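Local coordinates for protein tonb-dependent siderophore receptor (Acinetobacter baumannii, PDB 5FR8) that probably takes part in the first step of iron uptake, binding iron-chelating siderophores at the outer membrane, possibly ferric enterobactin with micromolar affinity, at residues Asn220-Ser225 and Gln706-Ser711; Lys671-Lys676 and Ser711-Gln716; Glu213-Asp218 and Ala228-Val233; Glu276-Leu281 and Glu333-Asn338. All blocks are in the same frame, centred on the assembly; numbering follows the deposited sequence.

Contact 1: Asn220-Ser225 and Gln706-Ser711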
loop_
_atom_site.group_PDB
_atom_site.type_symbol
_atom_site.label_atom_id
_atom_site.label_comp_id
_atom_site.label_asym_id
_atom_site.label_seq_id
_atom_site.Cartn_x
_atom_site.Cartn_y
_atom_site.Cartn_z
ATOM N N ASN A 220 -21.155 6.274 13.427
ATOM C CA ASN A 220 -20.303 7.194 14.201
ATOM C C ASN A 220 -21.032 8.350 14.855
ATOM O O ASN A 220 -20.391 9.248 15.350
ATOM C CB ASN A 220 -19.235 7.791 13.302
ATOM C CG ASN A 220 -18.170 6.789 12.926
ATOM O OD1 ASN A 220 -17.642 6.085 13.770
ATOM N ND2 ASN A 220 -17.847 6.729 11.650
ATOM N N LYS A 221 -22.358 8.317 14.860
ATOM C CA LYS A 221 -23.176 9.445 15.309
ATOM C C LYS A 221 -23.174 9.669 16.844
ATOM O O LYS A 221 -23.250 10.810 17.320
ATOM C CB LYS A 221 -24.622 9.253 14.813
ATOM C CG LYS A 221 -25.452 10.527 14.781
ATOM C CD LYS A 221 -26.829 10.248 14.210
ATOM C CE LYS A 221 -27.534 11.535 13.834
ATOM N NZ LYS A 221 -28.750 11.265 13.022
ATOM N N SER A 222 -23.074 8.572 17.599
ATOM C CA SER A 222 -23.217 8.606 19.054
ATOM C C SER A 222 -22.128 9.401 19.722
ATOM O O SER A 222 -22.111 9.472 20.931
ATOM C CB SER A 222 -23.247 7.191 19.639
ATOM O OG SER A 222 -22.316 6.347 18.974
ATOM N N ILE A 223 -21.214 9.998 18.961
ATOM C CA ILE A 223 -20.210 10.909 19.541
ATOM C C ILE A 223 -20.146 12.206 18.756
ATOM O O ILE A 223 -19.092 12.838 18.698
ATOM C CB ILE A 223 -18.778 10.330 19.514
ATOM C CG1 ILE A 223 -18.748 8.857 19.917
ATOM C CG2 ILE A 223 -17.852 11.121 20.441
ATOM C CD1 ILE A 223 -17.478 8.175 19.443
ATOM N N GLY A 224 -21.262 12.593 18.136
ATOM C CA GLY A 224 -21.367 13.889 17.452
ATOM C C GLY A 224 -20.642 13.957 16.122
ATOM O O GLY A 224 -20.332 15.044 15.639
ATOM N N SER A 225 -20.374 12.800 15.518
ATOM C CA SER A 225 -19.486 12.714 14.360
ATOM C C SER A 225 -20.257 12.403 13.077
ATOM O O SER A 225 -21.181 11.571 13.057
ATOM C CB SER A 225 -18.378 11.661 14.581
ATOM O OG SER A 225 -17.514 11.547 13.445
ATOM N N GLN A 706 -13.937 -0.904 21.152
ATOM C CA GLN A 706 -14.462 -0.359 19.918
ATOM C C GLN A 706 -14.346 1.147 19.835
ATOM O O GLN A 706 -14.982 1.869 20.593
ATOM C CB GLN A 706 -15.932 -0.707 19.758
ATOM C CG GLN A 706 -16.483 -0.147 18.463
ATOM C CD GLN A 706 -17.971 -0.146 18.409
ATOM O OE1 GLN A 706 -18.635 0.237 19.391
ATOM N NE2 GLN A 706 -18.529 -0.537 17.258
ATOM N N ILE A 707 -13.577 1.626 18.868
ATOM C CA ILE A 707 -13.461 3.062 18.672
ATOM C C ILE A 707 -14.195 3.517 17.409
ATOM O O ILE A 707 -14.050 2.895 16.349
ATOM C CB ILE A 707 -11.999 3.501 18.580
ATOM C CG1 ILE A 707 -11.184 2.941 19.737
ATOM C CG2 ILE A 707 -11.919 5.013 18.590
ATOM C CD1 ILE A 707 -9.699 2.811 19.407
ATOM N N LEU A 708 -14.944 4.616 17.541
ATOM C CA LEU A 708 -15.676 5.248 16.438
ATOM C C LEU A 708 -14.942 6.448 15.868
ATOM O O LEU A 708 -14.227 7.145 16.572
ATOM C CB LEU A 708 -17.027 5.732 16.916
ATOM C CG LEU A 708 -17.870 4.702 17.663
ATOM C CD1 LEU A 708 -19.186 5.317 18.078
ATOM C CD2 LEU A 708 -18.090 3.471 16.794
ATOM N N ARG A 709 -15.095 6.668 14.571
ATOM C CA ARG A 709 -14.345 7.708 13.880
ATOM C C ARG A 709 -14.953 9.069 14.139
ATOM O O ARG A 709 -16.146 9.285 13.909
ATOM C CB ARG A 709 -14.299 7.440 12.382
ATOM C CG ARG A 709 -13.508 8.460 11.584
ATOM C CD ARG A 709 -13.518 8.025 10.139
ATOM N NE ARG A 709 -12.953 8.999 9.207
ATOM C CZ ARG A 709 -13.371 9.143 7.952
ATOM N NH1 ARG A 709 -14.385 8.397 7.489
ATOM N NH2 ARG A 709 -12.781 10.041 7.168
ATOM N N ASP A 710 -14.106 9.974 14.617
ATOM C CA ASP A 710 -14.524 11.293 15.049
ATOM C C ASP A 710 -14.187 12.263 13.945
ATOM O O ASP A 710 -13.020 12.423 13.605
ATOM C CB ASP A 710 -13.758 11.654 16.316
ATOM C CG ASP A 710 -14.308 12.863 17.028
ATOM O OD1 ASP A 710 -14.957 13.691 16.371
ATOM O OD2 ASP A 710 -14.069 12.984 18.258
ATOM N N SER A 711 -15.211 12.894 13.380
ATOM C CA SER A 711 -14.998 13.969 12.425
ATOM C C SER A 711 -14.434 15.223 13.074
ATOM O O SER A 711 -13.699 15.971 12.433
ATOM C CB SER A 711 -16.290 14.317 11.716
ATOM O OG SER A 711 -17.265 14.672 12.670
#
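Asn220 and Ser225 approach Leu708 and Ser711, with CA atoms 5.5 Å apart for Asn220 and Leu708 and 5.0 Å for Ser225 and Ser711, although neither stretch is regular strand. Between these two points the bonds run from side chain to backbone. Asn220 turns CG anti to its own carbonyl carbon (chi1 -72°), and OD1 accepts the backbone N of Arg709 at 2.7 Å. That donor stands well above the amide plane, and Asn719 ND2 also gives a bond to the same oxygen. The amide suits its place because its other end, ND2, donates to Ala227 O within its own loop. Both stretches lie in loops of the TonB-dependent receptor barrel, one between strands 201-212 and 232-247, the other between 693-700 and 724-731, so the contact joins loops far apart in sequence. Ser225 OG bridges two backbone groups, as a small hydroxyl can: it donates to Arg709 O at 2.7 Å and accepts from Ser711 N at 2.7 Å. Next to this polar row, Ile223 crosses Leu708 obliquely, its CD1 lying 3.5 Å from Leu708 CB and 3.6 Å from Leu708 CD1, while Ser222 OG borders Leu708 CD1. The extended Arg709 side chain leads away from the contact, and its NH1 bonds to Ala228 O and forms a salt bridge with Asp268.

Contact 2: Lys671-Lys676 and Ser711-Gln716; sequences KPSTVK and SNSISQ
Ser673 and Ser715 both hold OG between the backbone N and the carbonyl carbon (chi1 46° and 47°), and with CB of each directed at the opposite segment the two hydroxyls meet 2.6 Å apart, Ser673 OG to Ser715 OG. This is a hydrogen bond in which either serine may be the donor. CB of Ser715 rests against the Ser673 carbonyl, so the small side chain lets the two backbones come close. Ser713 shapes the loop beside the pair: its OG accepts Ser715 N at 2.7 Å and Gln716 N at 2.8 Å, an ST turn and ST motif together. Two branched side chains pack on backbone carbonyls. Ile714 lays CG1 3.6 Å from Lys671 O, and Val675 CG2 sits 3.6 Å from Ser715 O at the start of strand 674-687, where the branched valine suits the extended backbone. Gln716, in the predicted TonB C-terminal box, takes its polar end elsewhere, NE2 being modelled very close to Leu708 O, probably as a hydrogen bond. With one hydroxyl pair as the bond across, and neutral groups at both ends of it, the joint between the loop and the strand's beginning rests on short polar side chains and on methyl and methylene groups against backbone carbonyls, without a charge pair.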
loop_
_atom_site.group_PDB
_atom_site.type_symbol
_atom_site.label_atom_id
_atom_site.label_comp_id
_atom_site.label_asym_id
_atom_site.label_seq_id
_atom_site.Cartn_x
_atom_site.Cartn_y
_atom_site.Cartn_z
ATOM N N LYS A 671 -6.246 21.699 15.947
ATOM C CA LYS A 671 -6.553 21.219 17.299
ATOM C C LYS A 671 -5.872 19.835 17.464
ATOM O O LYS A 671 -6.494 18.766 17.324
ATOM C CB LYS A 671 -8.088 21.171 17.454
ATOM C CG LYS A 671 -8.678 20.358 18.604
ATOM C CD LYS A 671 -9.479 21.211 19.592
ATOM C CE LYS A 671 -9.638 20.503 20.935
ATOM N NZ LYS A 671 -10.642 21.178 21.801
ATOM N N PRO A 672 -4.559 19.856 17.733
ATOM C CA PRO A 672 -3.808 18.616 17.870
ATOM C C PRO A 672 -4.372 17.782 19.003
ATOM O O PRO A 672 -4.732 18.335 20.021
ATOM C CB PRO A 672 -2.400 19.108 18.199
ATOM C CG PRO A 672 -2.339 20.472 17.604
ATOM C CD PRO A 672 -3.688 21.030 17.899
ATOM N N SER A 673 -4.473 16.474 18.788
ATOM C CA SER A 673 -5.004 15.537 19.769
ATOM C C SER A 673 -4.350 14.198 19.520
ATOM O O SER A 673 -3.726 13.996 18.487
ATOM C CB SER A 673 -6.519 15.390 19.650
ATOM O OG SER A 673 -6.922 15.230 18.314
ATOM N N THR A 674 -4.503 13.276 20.459
ATOM C CA THR A 674 -3.720 12.062 20.443
ATOM C C THR A 674 -4.563 10.916 20.934
ATOM O O THR A 674 -5.053 10.959 22.020
ATOM C CB THR A 674 -2.524 12.238 21.389
ATOM O OG1 THR A 674 -1.696 13.297 20.900
ATOM C CG2 THR A 674 -1.711 10.955 21.512
ATOM N N VAL A 675 -4.711 9.865 20.153
ATOM C CA VAL A 675 -5.487 8.731 20.618
ATOM C C VAL A 675 -4.759 8.004 21.747
ATOM O O VAL A 675 -3.597 7.664 21.604
ATOM C CB VAL A 675 -5.716 7.736 19.489
ATOM C CG1 VAL A 675 -6.405 6.496 20.017
ATOM C CG2 VAL A 675 -6.532 8.388 18.381
ATOM N N LYS A 676 -5.449 7.759 22.859
ATOM C CA LYS A 676 -4.852 7.069 24.004
ATOM C C LYS A 676 -4.610 5.612 23.663
ATOM O O LYS A 676 -5.317 5.056 22.827
ATOM C CB LYS A 676 -5.726 7.246 25.250
ATOM C CG LYS A 676 -5.773 8.702 25.689
ATOM C CD LYS A 676 -6.425 8.953 27.046
ATOM C CE LYS A 676 -6.499 10.455 27.324
ATOM N NZ LYS A 676 -7.188 10.766 28.598
ATOM N N SER A 711 -15.211 12.894 13.380
ATOM C CA SER A 711 -14.998 13.969 12.425
ATOM C C SER A 711 -14.434 15.223 13.074
ATOM O O SER A 711 -13.699 15.971 12.433
ATOM C CB SER A 711 -16.290 14.317 11.716
ATOM O OG SER A 711 -17.265 14.672 12.670
ATOM N N ASN A 712 -14.765 15.461 14.338
ATOM C CA ASN A 712 -14.218 16.628 15.052
ATOM C C ASN A 712 -12.800 16.453 15.646
ATOM O O ASN A 712 -12.401 17.212 16.510
ATOM C CB ASN A 712 -15.173 17.046 16.152
ATOM C CG ASN A 712 -16.542 17.387 15.622
ATOM O OD1 ASN A 712 -17.552 16.813 16.048
ATOM N ND2 ASN A 712 -16.590 18.331 14.686
ATOM N N SER A 713 -12.050 15.462 15.183
ATOM C CA SER A 713 -10.694 15.255 15.664
ATOM C C SER A 713 -9.785 15.010 14.491
ATOM O O SER A 713 -10.249 14.661 13.415
ATOM C CB SER A 713 -10.620 14.034 16.580
ATOM O OG SER A 713 -9.339 13.421 16.485
ATOM N N ILE A 714 -8.482 15.174 14.696
ATOM C CA ILE A 714 -7.506 14.825 13.647
ATOM C C ILE A 714 -6.577 13.701 14.137
ATOM O O ILE A 714 -5.615 13.327 13.466
ATOM C CB ILE A 714 -6.731 16.055 13.169
ATOM C CG1 ILE A 714 -6.105 16.782 14.340
ATOM C CG2 ILE A 714 -7.667 17.024 12.474
ATOM C CD1 ILE A 714 -5.239 17.939 13.913
ATOM N N SER A 715 -6.917 13.124 15.296
ATOM C CA SER A 715 -6.286 11.886 15.746
ATOM C C SER A 715 -7.238 10.695 15.659
ATOM O O SER A 715 -6.926 9.699 15.032
ATOM C CB SER A 715 -5.737 12.035 17.162
ATOM O OG SER A 715 -6.679 12.633 18.022
ATOM N N GLN A 716 -8.396 10.778 16.286
ATOM C CA GLN A 716 -9.373 9.693 16.153
ATOM C C GLN A 716 -9.987 9.613 14.737
ATOM O O GLN A 716 -11.115 10.057 14.496
ATOM C CB GLN A 716 -10.462 9.847 17.191
ATOM C CG GLN A 716 -11.268 8.582 17.357
ATOM C CD GLN A 716 -12.077 8.600 18.623
ATOM O OE1 GLN A 716 -11.577 8.992 19.689
ATOM N NE2 GLN A 716 -13.343 8.205 18.523
#

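Contact 3: Glu213-Asp218 and Ala228-Val233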
loop_
_atom_site.group_PDB
_atom_site.type_symbol
_atom_site.label_atom_id
_atom_site.label_comp_id
_atom_site.label_asym_id
_atom_site.label_seq_id
_atom_site.Cartn_x
_atom_site.Cartn_y
_atom_site.Cartn_z
ATOM N N GLU A 213 -20.051 -6.283 3.837
ATOM C CA GLU A 213 -21.086 -5.255 3.801
ATOM C C GLU A 213 -20.497 -3.974 4.362
ATOM O O GLU A 213 -19.523 -4.002 5.083
ATOM C CB GLU A 213 -22.322 -5.654 4.603
ATOM C CG GLU A 213 -23.268 -6.677 4.003
ATOM C CD GLU A 213 -24.574 -6.767 4.835
ATOM O OE1 GLU A 213 -24.672 -6.089 5.896
ATOM O OE2 GLU A 213 -25.520 -7.509 4.468
ATOM N N ALA A 214 -21.089 -2.843 4.030
ATOM C CA ALA A 214 -20.611 -1.567 4.540
ATOM C C ALA A 214 -21.001 -1.417 5.978
ATOM O O ALA A 214 -21.857 -2.132 6.484
ATOM C CB ALA A 214 -21.205 -0.416 3.745
ATOM N N ASP A 215 -20.339 -0.481 6.637
ATOM C CA ASP A 215 -20.779 -0.003 7.924
ATOM C C ASP A 215 -21.920 0.973 7.668
ATOM O O ASP A 215 -21.953 1.649 6.625
ATOM C CB ASP A 215 -19.636 0.692 8.653
ATOM C CG ASP A 215 -18.549 -0.272 9.069
ATOM O OD1 ASP A 215 -18.827 -1.496 9.090
ATOM O OD2 ASP A 215 -17.435 0.193 9.406
ATOM N N ASP A 216 -22.859 1.037 8.612
ATOM C CA ASP A 216 -23.988 1.926 8.475
ATOM C C ASP A 216 -23.550 3.353 8.291
ATOM O O ASP A 216 -22.404 3.737 8.559
ATOM C CB ASP A 216 -24.913 1.817 9.679
ATOM C CG ASP A 216 -25.564 0.447 9.791
ATOM O OD1 ASP A 216 -25.367 -0.401 8.887
ATOM O OD2 ASP A 216 -26.274 0.215 10.786
ATOM N N VAL A 217 -24.470 4.146 7.793
ATOM C CA VAL A 217 -24.179 5.530 7.599
ATOM C C VAL A 217 -23.943 6.168 8.956
ATOM O O VAL A 217 -23.047 6.985 9.111
ATOM C CB VAL A 217 -25.348 6.258 6.945
ATOM C CG1 VAL A 217 -24.852 7.542 6.289
ATOM C CG2 VAL A 217 -26.036 5.343 5.950
ATOM N N ASP A 218 -24.761 5.781 9.931
ATOM C CA ASP A 218 -24.876 6.506 11.192
ATOM C C ASP A 218 -24.061 5.871 12.333
ATOM O O ASP A 218 -24.222 6.231 13.489
ATOM C CB ASP A 218 -26.366 6.685 11.571
ATOM C CG ASP A 218 -27.108 5.354 11.823
ATOM O OD1 ASP A 218 -26.552 4.268 11.520
ATOM O OD2 ASP A 218 -28.273 5.411 12.341
ATOM N N ALA A 228 -18.003 8.952 7.929
ATOM C CA ALA A 228 -18.524 7.657 7.570
ATOM C C ALA A 228 -17.691 6.532 8.161
ATOM O O ALA A 228 -16.500 6.697 8.442
ATOM C CB ALA A 228 -18.548 7.529 6.066
ATOM N N GLY A 229 -18.328 5.376 8.318
ATOM C CA GLY A 229 -17.644 4.155 8.718
ATOM C C GLY A 229 -16.944 3.548 7.521
ATOM O O GLY A 229 -16.671 4.225 6.526
ATOM N N ARG A 230 -16.644 2.266 7.612
ATOM C CA ARG A 230 -15.914 1.619 6.559
ATOM C C ARG A 230 -16.831 1.365 5.388
ATOM O O ARG A 230 -17.956 0.931 5.586
ATOM C CB ARG A 230 -15.361 0.286 7.053
ATOM C CG ARG A 230 -14.330 0.412 8.153
ATOM C CD ARG A 230 -14.086 -0.933 8.800
ATOM N NE ARG A 230 -15.279 -1.429 9.474
ATOM C CZ ARG A 230 -15.366 -2.652 9.985
ATOM N NH1 ARG A 230 -14.341 -3.495 9.894
ATOM N NH2 ARG A 230 -16.465 -3.041 10.581
ATOM N N GLU A 231 -16.340 1.597 4.164
ATOM C CA GLU A 231 -17.134 1.286 2.962
ATOM C C GLU A 231 -16.987 -0.183 2.646
ATOM O O GLU A 231 -15.913 -0.770 2.872
ATOM C CB GLU A 231 -16.738 2.157 1.757
ATOM C CG GLU A 231 -15.493 1.733 1.005
ATOM C CD GLU A 231 -15.229 2.570 -0.239
ATOM O OE1 GLU A 231 -16.064 3.429 -0.582
ATOM O OE2 GLU A 231 -14.169 2.366 -0.890
ATOM N N GLY A 232 -18.067 -0.783 2.154
ATOM C CA GLY A 232 -18.057 -2.212 1.849
ATOM C C GLY A 232 -17.378 -2.494 0.522
ATOM O O GLY A 232 -17.053 -1.553 -0.209
ATOM N N VAL A 233 -17.173 -3.780 0.212
ATOM C CA VAL A 233 -16.611 -4.199 -1.078
ATOM C C VAL A 233 -17.143 -5.553 -1.578
ATOM O O VAL A 233 -17.107 -6.551 -0.854
ATOM C CB VAL A 233 -15.085 -4.344 -1.029
ATOM C CG1 VAL A 233 -14.525 -4.217 -2.432
ATOM C CG2 VAL A 233 -14.459 -3.297 -0.142
#
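At the loop end of antiparallel strands 201-212 and 232-247, Asp215 and Arg230 bind the two arms of the connecting loop to each other. The short pieces 213-216 and 229-232 run nearly opposite, 155° apart. Asp215 N donates to Arg230 O at 3.0 Å in an almost straight bond, and the Asp215 carboxylate answers on the same residue. Asp215 OD2 accepts twice: from Arg230 NE at 2.7 Å on the syn side of the carboxylate, and from Arg230 N at 2.9 Å, which comes from above the carboxylate plane. The NE bond lies close to the guanidinium plane, forming a salt bridge. The Arg230 chain is bent at chi3 (-64°), which places NE back beside the carboxylate. A weak bond from Arg230 NH2 reaches Asp215 OD1, the carboxylate and guanidinium planes being 42° apart. Aspartate suits the site because its short chain serves main chain and guanidinium together, and OD1 also accepts Gly183 N from another loop. The pairing thus continues the association of the two barrel strands past the end of their regular ladder. Gly232 brings its CA within 3.8 Å of Ala214 CA, and Ala214 CB sits 3.5 Å from Gly232 N. Glycine suits this closeness: a CB on Gly232 would point at the other arm and come within 2.7 Å of Ala214 N, and one on Gly229 would run into Asp215 CB. Glu231 points away from this arm, and its carboxylate forms a salt bridge with Arg121 of the plug and accepts a hydrogen bond from Asn263.

Contact 4: Glu276-Leu281 and Glu333-Asn338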
loop_
_atom_site.group_PDB
_atom_site.type_symbol
_atom_site.label_atom_id
_atom_site.label_comp_id
_atom_site.label_asym_id
_atom_site.label_seq_id
_atom_site.Cartn_x
_atom_site.Cartn_y
_atom_site.Cartn_z
ATOM N N GLU A 276 -26.495 11.642 5.681
ATOM C CA GLU A 276 -27.959 11.420 5.717
ATOM C C GLU A 276 -28.775 12.672 5.413
ATOM O O GLU A 276 -29.872 12.570 4.871
ATOM C CB GLU A 276 -28.440 10.686 6.987
ATOM C CG GLU A 276 -28.103 11.294 8.334
ATOM C CD GLU A 276 -28.437 10.348 9.499
ATOM O OE1 GLU A 276 -28.818 9.181 9.235
ATOM O OE2 GLU A 276 -28.323 10.761 10.685
ATOM N N ALA A 277 -28.228 13.848 5.711
ATOM C CA ALA A 277 -28.924 15.103 5.426
ATOM C C ALA A 277 -28.299 15.858 4.245
ATOM O O ALA A 277 -28.404 17.074 4.157
ATOM C CB ALA A 277 -28.958 15.979 6.676
ATOM N N ASP A 278 -27.643 15.138 3.344
ATOM C CA ASP A 278 -27.175 15.733 2.096
ATOM C C ASP A 278 -28.039 15.272 0.931
ATOM O O ASP A 278 -28.111 14.067 0.638
ATOM C CB ASP A 278 -25.727 15.357 1.799
ATOM C CG ASP A 278 -25.233 15.970 0.498
ATOM O OD1 ASP A 278 -25.022 17.200 0.493
ATOM O OD2 ASP A 278 -25.074 15.243 -0.514
ATOM N N ALA A 279 -28.662 16.239 0.259
ATOM C CA ALA A 279 -29.544 15.968 -0.886
ATOM C C ALA A 279 -29.156 14.749 -1.734
ATOM O O ALA A 279 -30.006 13.902 -2.023
ATOM C CB ALA A 279 -29.631 17.196 -1.777
ATOM N N ILE A 280 -27.886 14.656 -2.126
ATOM C CA ILE A 280 -27.434 13.582 -3.023
ATOM C C ILE A 280 -26.935 12.334 -2.275
ATOM O O ILE A 280 -27.553 11.283 -2.343
ATOM C CB ILE A 280 -26.352 14.095 -4.011
ATOM C CG1 ILE A 280 -27.016 14.867 -5.164
ATOM C CG2 ILE A 280 -25.549 12.951 -4.595
ATOM C CD1 ILE A 280 -26.135 15.914 -5.821
ATOM N N LEU A 281 -25.822 12.445 -1.567
ATOM C CA LEU A 281 -25.243 11.297 -0.860
ATOM C C LEU A 281 -26.289 10.368 -0.245
ATOM O O LEU A 281 -26.156 9.144 -0.320
ATOM C CB LEU A 281 -24.297 11.776 0.253
ATOM C CG LEU A 281 -22.843 12.024 -0.132
ATOM C CD1 LEU A 281 -22.731 12.961 -1.318
ATOM C CD2 LEU A 281 -22.104 12.594 1.057
ATOM N N GLU A 333 -15.478 20.139 -1.884
ATOM C CA GLU A 333 -14.310 19.339 -2.284
ATOM C C GLU A 333 -14.432 17.922 -1.774
ATOM O O GLU A 333 -14.695 17.687 -0.591
ATOM C CB GLU A 333 -13.006 19.952 -1.757
ATOM C CG GLU A 333 -11.743 19.165 -2.123
ATOM C CD GLU A 333 -10.504 19.722 -1.425
ATOM O OE1 GLU A 333 -10.648 20.495 -0.471
ATOM O OE2 GLU A 333 -9.381 19.422 -1.821
ATOM N N GLY A 334 -14.245 16.975 -2.667
ATOM C CA GLY A 334 -14.116 15.574 -2.254
ATOM C C GLY A 334 -15.451 14.929 -1.975
ATOM O O GLY A 334 -15.516 13.934 -1.277
ATOM N N LYS A 335 -16.518 15.508 -2.526
ATOM C CA LYS A 335 -17.884 15.047 -2.250
ATOM C C LYS A 335 -18.576 14.775 -3.595
ATOM O O LYS A 335 -18.258 15.408 -4.602
ATOM C CB LYS A 335 -18.610 16.118 -1.452
ATOM C CG LYS A 335 -19.967 15.729 -0.902
ATOM C CD LYS A 335 -20.667 16.945 -0.342
ATOM C CE LYS A 335 -22.044 17.096 -0.924
ATOM N NZ LYS A 335 -22.722 18.317 -0.400
ATOM N N ILE A 336 -19.514 13.843 -3.624
ATOM C CA ILE A 336 -20.136 13.456 -4.882
ATOM C C ILE A 336 -21.185 14.489 -5.373
ATOM O O ILE A 336 -22.100 14.844 -4.630
ATOM C CB ILE A 336 -20.737 12.041 -4.753
ATOM C CG1 ILE A 336 -19.604 11.004 -4.603
ATOM C CG2 ILE A 336 -21.597 11.716 -5.955
ATOM C CD1 ILE A 336 -20.083 9.599 -4.261
ATOM N N ASN A 337 -21.014 14.960 -6.623
ATOM C CA ASN A 337 -21.866 15.987 -7.268
ATOM C C ASN A 337 -23.152 15.449 -7.790
ATOM O O ASN A 337 -24.088 16.199 -8.012
ATOM C CB ASN A 337 -21.198 16.518 -8.541
ATOM C CG ASN A 337 -20.303 17.706 -8.299
ATOM O OD1 ASN A 337 -20.522 18.509 -7.386
ATOM N ND2 ASN A 337 -19.276 17.832 -9.130
ATOM N N ASN A 338 -23.181 14.152 -8.073
ATOM C CA ASN A 338 -24.153 13.626 -9.023
ATOM C C ASN A 338 -24.479 12.139 -8.852
ATOM O O ASN A 338 -23.605 11.323 -8.569
ATOM C CB ASN A 338 -23.628 13.867 -10.436
ATOM C CG ASN A 338 -24.691 13.680 -11.484
ATOM O OD1 ASN A 338 -25.713 13.044 -11.242
ATOM N ND2 ASN A 338 -24.456 14.233 -12.659
#
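Asp278 and Lys335 reach toward each other tip to tip, and NZ of Lys335 donates to OD1 of Asp278 at 2.7 Å in a salt bridge. The ammonium stands above the carboxylate plane, 41° out of it. Asp278 carries CG anti to its backbone N (chi1 180°), which sends the carboxylate across to the other loop, while a bend in Lys335 at chi3 (127°) places CE on the way to Asp278. The second carboxylate oxygen is used at home. Asp278 OD2 accepts Leu281 N at 3.1 Å through its anti lone pair, an Asx motif, and takes a weak bond from Ile280 N. Aspartate fits here since its two oxygens can divide the work, one holding the local turn and the other meeting a charge from the opposite segment; the pairing would be expected to favour the charged forms of both groups. A lysine suits the partner position because its aliphatic stem also takes part: Leu281 CD1 rests 3.9 Å from Lys335 CG, the two side chains crossing. Outward from there the packing turns apolar. The same Leu281 CD1 lies 4.1 Å from Ile336 CB, and Ile280 brings CG2 to 4.4 Å from Ile336 CG2. Leu281, buried, also touches Tyr265, and Ile336 touches Leu324. The contact joins the loop that leaves strand 250-264 and leads into helix 281-284 to the loop between strands 308-323 and 343-361.

How the contacts relate
From the N terminus, contact 3 closes first, binding the two arms of the short loop between strands 201-212 and 232-247. The tip of that loop, 220-225, opens contact 1, which closes only at 706-711, so contacts 1 and 3 cross. Contact 4 lies wholly between the two segments of contact 1, joining the loops at 276-281 and 333-338. Contact 2 opens at 671-676 and closes just beyond contact 1, with which it crosses and shares Ser711. Lys221 and Glu276, modelled unusually close, probably link contacts 1 and 4 by charge; Arg709 links contacts 1 and 3. Together they join loops from the early and the last strands of the barrel.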